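Local coordinates for restriction endonuclease R.BpuJI (Bacillus pumilus, PDB 2VLA), which probably cleaves DNA as a type II restriction endonuclease, its recognition domain, the part in this structure, binding the cognate DNA, at residues A[133-138]-A[169-174]; A[120-125]-A[268-273]. One frame throughout, in Å; residues are numbered along the deposited sequence.

Interaction 1. Residues A[133-138]-A[169-174]. With NA (sodium ion), chain E.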
# COMPACT_ATOMS: atom_id res chain seq x y z
N ILE A 133 6.56 11.90 -8.20
CA ILE A 133 6.00 11.43 -6.95
C ILE A 133 7.10 10.73 -6.13
O ILE A 133 7.93 10.00 -6.67
CB ILE A 133 4.79 10.52 -7.21
CG1 ILE A 133 3.61 11.34 -7.76
CG2 ILE A 133 4.39 9.80 -5.92
CD1 ILE A 133 2.38 10.51 -8.19
N GLN A 134 7.13 11.03 -4.83
CA GLN A 134 8.08 10.40 -3.89
C GLN A 134 7.61 10.59 -2.47
O GLN A 134 7.68 11.68 -1.92
CB GLN A 134 9.53 10.92 -4.04
CG GLN A 134 9.68 12.26 -4.54
CD GLN A 134 11.17 12.65 -4.69
OE1 GLN A 134 12.08 11.87 -4.36
NE2 GLN A 134 11.41 13.87 -5.15
N ILE A 135 7.07 9.53 -1.89
CA ILE A 135 6.49 9.61 -0.58
C ILE A 135 6.41 8.24 0.09
O ILE A 135 6.19 7.22 -0.57
CB ILE A 135 5.07 10.23 -0.66
CG1 ILE A 135 4.61 10.71 0.73
CG2 ILE A 135 4.06 9.24 -1.27
CD1 ILE A 135 5.31 11.98 1.20
N ARG A 136 6.59 8.23 1.40
CA ARG A 136 6.23 7.09 2.23
C ARG A 136 4.87 7.41 2.83
O ARG A 136 4.77 8.13 3.81
CB ARG A 136 7.25 6.91 3.37
CG ARG A 136 8.71 6.80 2.91
CD ARG A 136 9.59 6.47 4.08
NE ARG A 136 10.99 6.53 3.73
CZ ARG A 136 11.93 5.82 4.33
NH1 ARG A 136 11.61 4.96 5.29
NH2 ARG A 136 13.19 5.98 3.98
N GLN A 137 3.80 6.88 2.22
CA GLN A 137 2.48 7.44 2.50
C GLN A 137 1.94 7.07 3.87
O GLN A 137 1.21 7.84 4.47
CB GLN A 137 1.46 7.06 1.40
CG GLN A 137 0.97 5.61 1.38
CD GLN A 137 1.80 4.69 0.51
OE1 GLN A 137 3.03 4.81 0.43
NE2 GLN A 137 1.14 3.72 -0.12
N PHE A 138 2.37 5.94 4.43
CA PHE A 138 1.82 5.55 5.73
C PHE A 138 2.44 6.33 6.91
O PHE A 138 1.72 6.88 7.73
CB PHE A 138 1.87 4.03 5.91
CG PHE A 138 0.90 3.32 5.02
CD1 PHE A 138 -0.45 3.48 5.22
CD2 PHE A 138 1.31 2.59 3.96
CE1 PHE A 138 -1.41 2.82 4.37
CE2 PHE A 138 0.39 1.95 3.10
CZ PHE A 138 -0.99 2.08 3.33
N GLN A 169 0.70 17.47 -4.82
CA GLN A 169 1.81 18.12 -4.12
C GLN A 169 2.24 17.33 -2.90
O GLN A 169 3.43 17.21 -2.61
CB GLN A 169 1.47 19.55 -3.73
CG GLN A 169 1.41 20.49 -4.92
CD GLN A 169 1.06 21.92 -4.54
OE1 GLN A 169 0.86 22.22 -3.38
NE2 GLN A 169 1.00 22.81 -5.53
N VAL A 170 1.27 16.73 -2.19
CA VAL A 170 1.61 15.89 -1.07
C VAL A 170 2.37 14.67 -1.55
O VAL A 170 3.38 14.28 -0.96
CB VAL A 170 0.33 15.46 -0.28
CG1 VAL A 170 0.67 14.32 0.69
CG2 VAL A 170 -0.26 16.65 0.45
N LEU A 171 1.89 14.04 -2.63
CA LEU A 171 2.50 12.82 -3.15
C LEU A 171 3.91 13.09 -3.72
O LEU A 171 4.73 12.18 -3.80
CB LEU A 171 1.59 12.19 -4.22
CG LEU A 171 0.23 11.64 -3.76
CD1 LEU A 171 -0.57 11.32 -5.00
CD2 LEU A 171 0.42 10.43 -2.86
N GLN A 172 4.16 14.33 -4.13
CA GLN A 172 5.50 14.77 -4.57
C GLN A 172 6.42 15.06 -3.41
O GLN A 172 7.61 15.37 -3.61
CB GLN A 172 5.37 16.01 -5.43
CG GLN A 172 4.73 15.76 -6.79
CD GLN A 172 4.52 17.02 -7.56
OE1 GLN A 172 4.15 18.04 -6.98
NE2 GLN A 172 4.74 16.97 -8.89
N GLY A 173 5.92 15.00 -2.20
CA GLY A 173 6.77 15.23 -1.03
C GLY A 173 7.08 16.71 -0.80
O GLY A 173 8.09 17.04 -0.19
N LYS A 174 6.20 17.60 -1.23
CA LYS A 174 6.42 19.04 -1.12
C LYS A 174 5.81 19.67 0.13
O LYS A 174 6.10 20.82 0.45
CB LYS A 174 5.87 19.73 -2.35
CG LYS A 174 6.67 19.45 -3.63
CD LYS A 174 6.03 20.12 -4.81
CE LYS A 174 6.73 19.76 -6.10
NZ LYS A 174 5.99 20.30 -7.29
NA NA E . 10.27 16.55 1.09
O HOH W 1 9.08 15.39 -5.89
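Gln-134 N donates to Leu-171 O at 2.9 Å, lying in the carbonyl plane with an N-H...O angle of 151°; this is the one hydrogen bond that the extended loop Ile-133 to Ile-135 makes directly across the contact. Ile-133 adds a longer CA-H...O contact of 3.5 Å from its CA to Leu-171 O, and CB of Ile-135 lies near the same oxygen. Around this polar point the side chains are apolar. Ile-133, with CG2 anti to the backbone N in the conformer described, lies alongside Leu-171 and brings CG2 to 3.2 Å from Leu-171 O and 4.1 Å from Leu-171 CB. Ile-135 crosses the Leu-171 side chain at about a right angle, CG2 against CD2. The helix ends in a Schellman motif: Gly-173 N bonds back to Val-170 O and Lys-174 N to Gln-169 O. Gly-173 takes positive phi (77°), and a CB there would strike Gln-134 O. A water donates to Gln-172 O at 2.7 Å and accepts from Gln-134 NE2 at 2.9 Å, bridging Gln-134 and Gln-172, while Gln-172 NE2 turns to Ala-131 O. Gly-173 O binds the sodium ion at 2.6 Å, with five further ligands from elsewhere. Gln-134, Ile-135, Gln-172 and Gly-173 also line the pocket of a bound polyether, probably from the crystallisation liquor. The contact thus ties the segment leading into helix 137-150 to the tail of helix 168-171; Ile-135 and Val-170 both pack on Tyr-140 of helix 137-150, and Val-170 also meets Val-164 of helix 157-165.

Interaction 2. Residues A[120-125]-A[268-273]. With nucleotides of chain B; nucleotides of chain C.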
# COMPACT_ATOMS: atom_id res chain seq x y z
N ASP A 120 3.28 -1.61 -9.51
CA ASP A 120 2.51 -1.09 -10.62
C ASP A 120 3.02 -1.63 -11.96
O ASP A 120 4.22 -1.92 -12.13
CB ASP A 120 2.61 0.45 -10.66
CG ASP A 120 2.05 1.11 -9.40
OD1 ASP A 120 1.19 0.51 -8.72
OD2 ASP A 120 2.47 2.26 -9.11
N LYS A 121 2.15 -1.56 -12.95
CA LYS A 121 2.49 -1.86 -14.33
C LYS A 121 3.45 -0.77 -14.84
O LYS A 121 3.35 0.38 -14.43
CB LYS A 121 1.22 -1.91 -15.18
CG LYS A 121 1.40 -2.46 -16.60
CD LYS A 121 0.07 -2.55 -17.29
CE LYS A 121 0.16 -3.06 -18.73
NZ LYS A 121 0.55 -4.49 -18.82
N LEU A 122 4.35 -1.12 -15.74
CA LEU A 122 5.41 -0.18 -16.16
C LEU A 122 4.88 1.18 -16.62
O LEU A 122 5.48 2.20 -16.33
CB LEU A 122 6.28 -0.78 -17.25
CG LEU A 122 7.52 0.08 -17.61
CD1 LEU A 122 8.49 0.11 -16.44
CD2 LEU A 122 8.21 -0.45 -18.87
N ASP A 123 3.77 1.20 -17.36
CA ASP A 123 3.27 2.48 -17.85
C ASP A 123 2.84 3.38 -16.68
O ASP A 123 3.06 4.60 -16.71
CB ASP A 123 2.13 2.31 -18.88
CG ASP A 123 0.97 1.51 -18.37
OD1 ASP A 123 1.20 0.57 -17.59
OD2 ASP A 123 -0.18 1.78 -18.80
N LYS A 124 2.29 2.75 -15.63
CA LYS A 124 1.89 3.48 -14.45
C LYS A 124 3.14 3.95 -13.63
O LYS A 124 3.14 5.05 -13.07
CB LYS A 124 0.96 2.61 -13.60
CG LYS A 124 -0.28 2.12 -14.36
CD LYS A 124 -1.25 3.25 -14.64
CE LYS A 124 -2.62 2.71 -15.02
NZ LYS A 124 -3.34 3.63 -15.94
N VAL A 125 4.17 3.11 -13.56
CA VAL A 125 5.44 3.52 -12.96
C VAL A 125 6.01 4.77 -13.64
O VAL A 125 6.33 5.75 -12.99
CB VAL A 125 6.51 2.39 -13.05
CG1 VAL A 125 7.87 2.89 -12.54
CG2 VAL A 125 6.07 1.14 -12.29
N SER A 268 15.65 -4.91 -13.77
CA SER A 268 16.26 -4.73 -12.46
C SER A 268 15.31 -4.00 -11.50
O SER A 268 15.27 -4.29 -10.31
CB SER A 268 17.55 -3.93 -12.59
OG SER A 268 18.56 -4.69 -13.25
N PHE A 269 14.57 -3.04 -12.03
CA PHE A 269 13.64 -2.26 -11.22
C PHE A 269 12.70 -3.17 -10.45
O PHE A 269 12.57 -3.05 -9.24
CB PHE A 269 12.85 -1.32 -12.10
CG PHE A 269 11.81 -0.54 -11.38
CD1 PHE A 269 12.14 0.51 -10.59
CD2 PHE A 269 10.47 -0.88 -11.52
CE1 PHE A 269 11.16 1.25 -9.95
CE2 PHE A 269 9.49 -0.17 -10.85
CZ PHE A 269 9.85 0.90 -10.07
N PHE A 270 12.04 -4.08 -11.16
CA PHE A 270 11.05 -4.92 -10.52
C PHE A 270 11.67 -5.94 -9.59
O PHE A 270 11.12 -6.24 -8.54
CB PHE A 270 10.16 -5.59 -11.56
CG PHE A 270 9.26 -4.63 -12.27
CD1 PHE A 270 8.22 -4.02 -11.61
CD2 PHE A 270 9.49 -4.30 -13.59
CE1 PHE A 270 7.41 -3.11 -12.25
CE2 PHE A 270 8.68 -3.41 -14.24
CZ PHE A 270 7.63 -2.82 -13.56
N LYS A 271 12.85 -6.44 -9.94
CA LYS A 271 13.55 -7.40 -9.09
C LYS A 271 14.03 -6.74 -7.80
O LYS A 271 13.85 -7.28 -6.70
CB LYS A 271 14.73 -8.02 -9.82
CG LYS A 271 15.36 -9.18 -9.08
N ASP A 272 14.65 -5.56 -7.94
CA ASP A 272 15.16 -4.84 -6.79
C ASP A 272 14.02 -4.38 -5.90
O ASP A 272 14.14 -4.39 -4.67
CB ASP A 272 15.96 -3.62 -7.24
CG ASP A 272 17.21 -3.98 -8.03
OD1 ASP A 272 17.69 -5.13 -7.94
OD2 ASP A 272 17.75 -3.08 -8.71
N TRP A 273 12.91 -3.95 -6.50
CA TRP A 273 11.74 -3.57 -5.69
C TRP A 273 11.29 -4.75 -4.82
O TRP A 273 11.03 -4.60 -3.63
CB TRP A 273 10.57 -3.07 -6.54
CG TRP A 273 9.30 -3.08 -5.72
CD1 TRP A 273 8.33 -4.05 -5.71
CD2 TRP A 273 8.94 -2.15 -4.71
NE1 TRP A 273 7.37 -3.76 -4.76
CE2 TRP A 273 7.73 -2.60 -4.13
CE3 TRP A 273 9.51 -0.96 -4.24
CZ2 TRP A 273 7.10 -1.91 -3.13
CZ3 TRP A 273 8.90 -0.29 -3.25
CH2 TRP A 273 7.71 -0.76 -2.67
P DC B 6 -1.41 -1.77 -11.75
OP1 DC B 6 -0.57 -0.60 -12.13
OP2 DC B 6 -1.98 -1.91 -10.39
O5' DC B 6 -2.69 -1.97 -12.72
C5' DC B 6 -2.61 -1.61 -14.10
C4' DC B 6 -4.00 -1.40 -14.65
O4' DC B 6 -4.67 -2.65 -14.76
C3' DC B 6 -4.90 -0.50 -13.82
O3' DC B 6 -5.56 0.39 -14.70
C2' DC B 6 -5.85 -1.47 -13.11
C1' DC B 6 -5.96 -2.58 -14.11
N1 DC B 6 -6.19 -3.92 -13.60
C2 DC B 6 -7.21 -4.73 -14.16
O2 DC B 6 -8.02 -4.23 -14.95
N3 DC B 6 -7.30 -6.01 -13.77
C4 DC B 6 -6.47 -6.52 -12.87
N4 DC B 6 -6.61 -7.81 -12.52
C5 DC B 6 -5.44 -5.71 -12.30
C6 DC B 6 -5.33 -4.46 -12.72
P DA C 10 -4.62 0.46 -22.91
OP1 DA C 10 -4.63 1.86 -22.47
OP2 DA C 10 -4.99 0.08 -24.29
O5' DA C 10 -3.17 -0.14 -22.67
C5' DA C 10 -2.54 0.03 -21.44
C4' DA C 10 -1.29 -0.83 -21.36
O4' DA C 10 -1.67 -2.23 -21.39
C3' DA C 10 -0.26 -0.64 -22.49
O3' DA C 10 1.03 -0.75 -21.95
C2' DA C 10 -0.59 -1.82 -23.40
C1' DA C 10 -0.85 -2.88 -22.34
N9 DA C 10 -1.53 -4.07 -22.80
C8 DA C 10 -2.45 -4.18 -23.81
N7 DA C 10 -2.91 -5.39 -23.97
C5 DA C 10 -2.29 -6.12 -22.97
C6 DA C 10 -2.35 -7.47 -22.62
N6 DA C 10 -3.13 -8.36 -23.24
N1 DA C 10 -1.60 -7.88 -21.59
C2 DA C 10 -0.82 -7.00 -20.96
N3 DA C 10 -0.67 -5.70 -21.20
C4 DA C 10 -1.43 -5.33 -22.25
P DC C 11 2.34 -0.18 -22.66
OP1 DC C 11 2.43 1.25 -22.34
OP2 DC C 11 2.37 -0.63 -24.08
O5' DC C 11 3.47 -0.98 -21.91
C5' DC C 11 3.46 -1.07 -20.51
C4' DC C 11 3.81 -2.47 -20.06
O4' DC C 11 2.87 -3.41 -20.60
C3' DC C 11 5.17 -2.97 -20.48
O3' DC C 11 5.71 -3.65 -19.38
C2' DC C 11 4.86 -3.89 -21.66
C1' DC C 11 3.54 -4.48 -21.24
N1 DC C 11 2.72 -4.99 -22.35
C2 DC C 11 2.27 -6.31 -22.31
O2 DC C 11 2.57 -7.01 -21.34
N3 DC C 11 1.50 -6.78 -23.33
C4 DC C 11 1.18 -5.97 -24.35
N4 DC C 11 0.39 -6.48 -25.33
C5 DC C 11 1.62 -4.61 -24.40
C6 DC C 11 2.37 -4.17 -23.39
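Phe-270 turns the edge of its ring to the backbone of Asp-120, whose O lies at that edge, near the ring plane, 3.4 Å from Phe-270 CE1. Leu-122 crosses this side chain at about a right angle, its CD1 4.2 Å from Phe-270 CE2, and Val-125 meets Phe-269 tip to tip, CG1 to CZ at 3.7 Å. Phe-269 in turn sets its CD2 edge over the centre of the Phe-270 ring. The two phenylalanines back the start of helix 122-130, whose other side is turned to DNA through Lys-121, the N-cap residue. The Lys-121 N-H points almost straight (173°) at OP1 of DC6 of chain B, with N to OP1 at 3.0 Å. CB passes 3.8 Å from the same OP1, and the extended chain carries CE between O4' of DC11 and O4' of DA10 of chain C, 3.3 Å from each. A bend at the last torsion (chi4 69°) places NZ in the minor groove, 2.9 Å from N3 of DA10 of chain C, with a second bond to O4' of DC11 of chain C. An alanine in place of Lys-121 would probably leave that adenine N3 and sugar oxygen without their donor and open a gap beside the two sugars. Lys-124 NZ forms a salt bridge to a further phosphate, and Asp-120 OD2 pairs with Lys-128. Apolar Leu-122 and Val-125 and the Asp-120 carbonyl thus meet the rings of helix 263-278, while the polar donors of Lys-121 and Lys-124 go to the DNA, where the helix start, with its partial positive charge, is likely to favour the DC6 phosphate.

Interaction 1 and interaction 2 lie 18 Å apart between centres, with nearest atoms about 7 Å apart and no touch. Along the chain the order is 120-125, 133-138, 169-174, 268-273, so the second contact closes a long excursion that contains the first. The first members of both pairs are near neighbours in sequence: helix 122-130 precedes helix 137-150 directly. From this one stretch the chain meets helix 168-171 at interaction 1 and the late helix 263-278 at interaction 2, joining distant parts of the recognition domain. Interaction 2 touches the DNA itself, whereas interaction 1 stays about 12 Å from it at the nearest atoms.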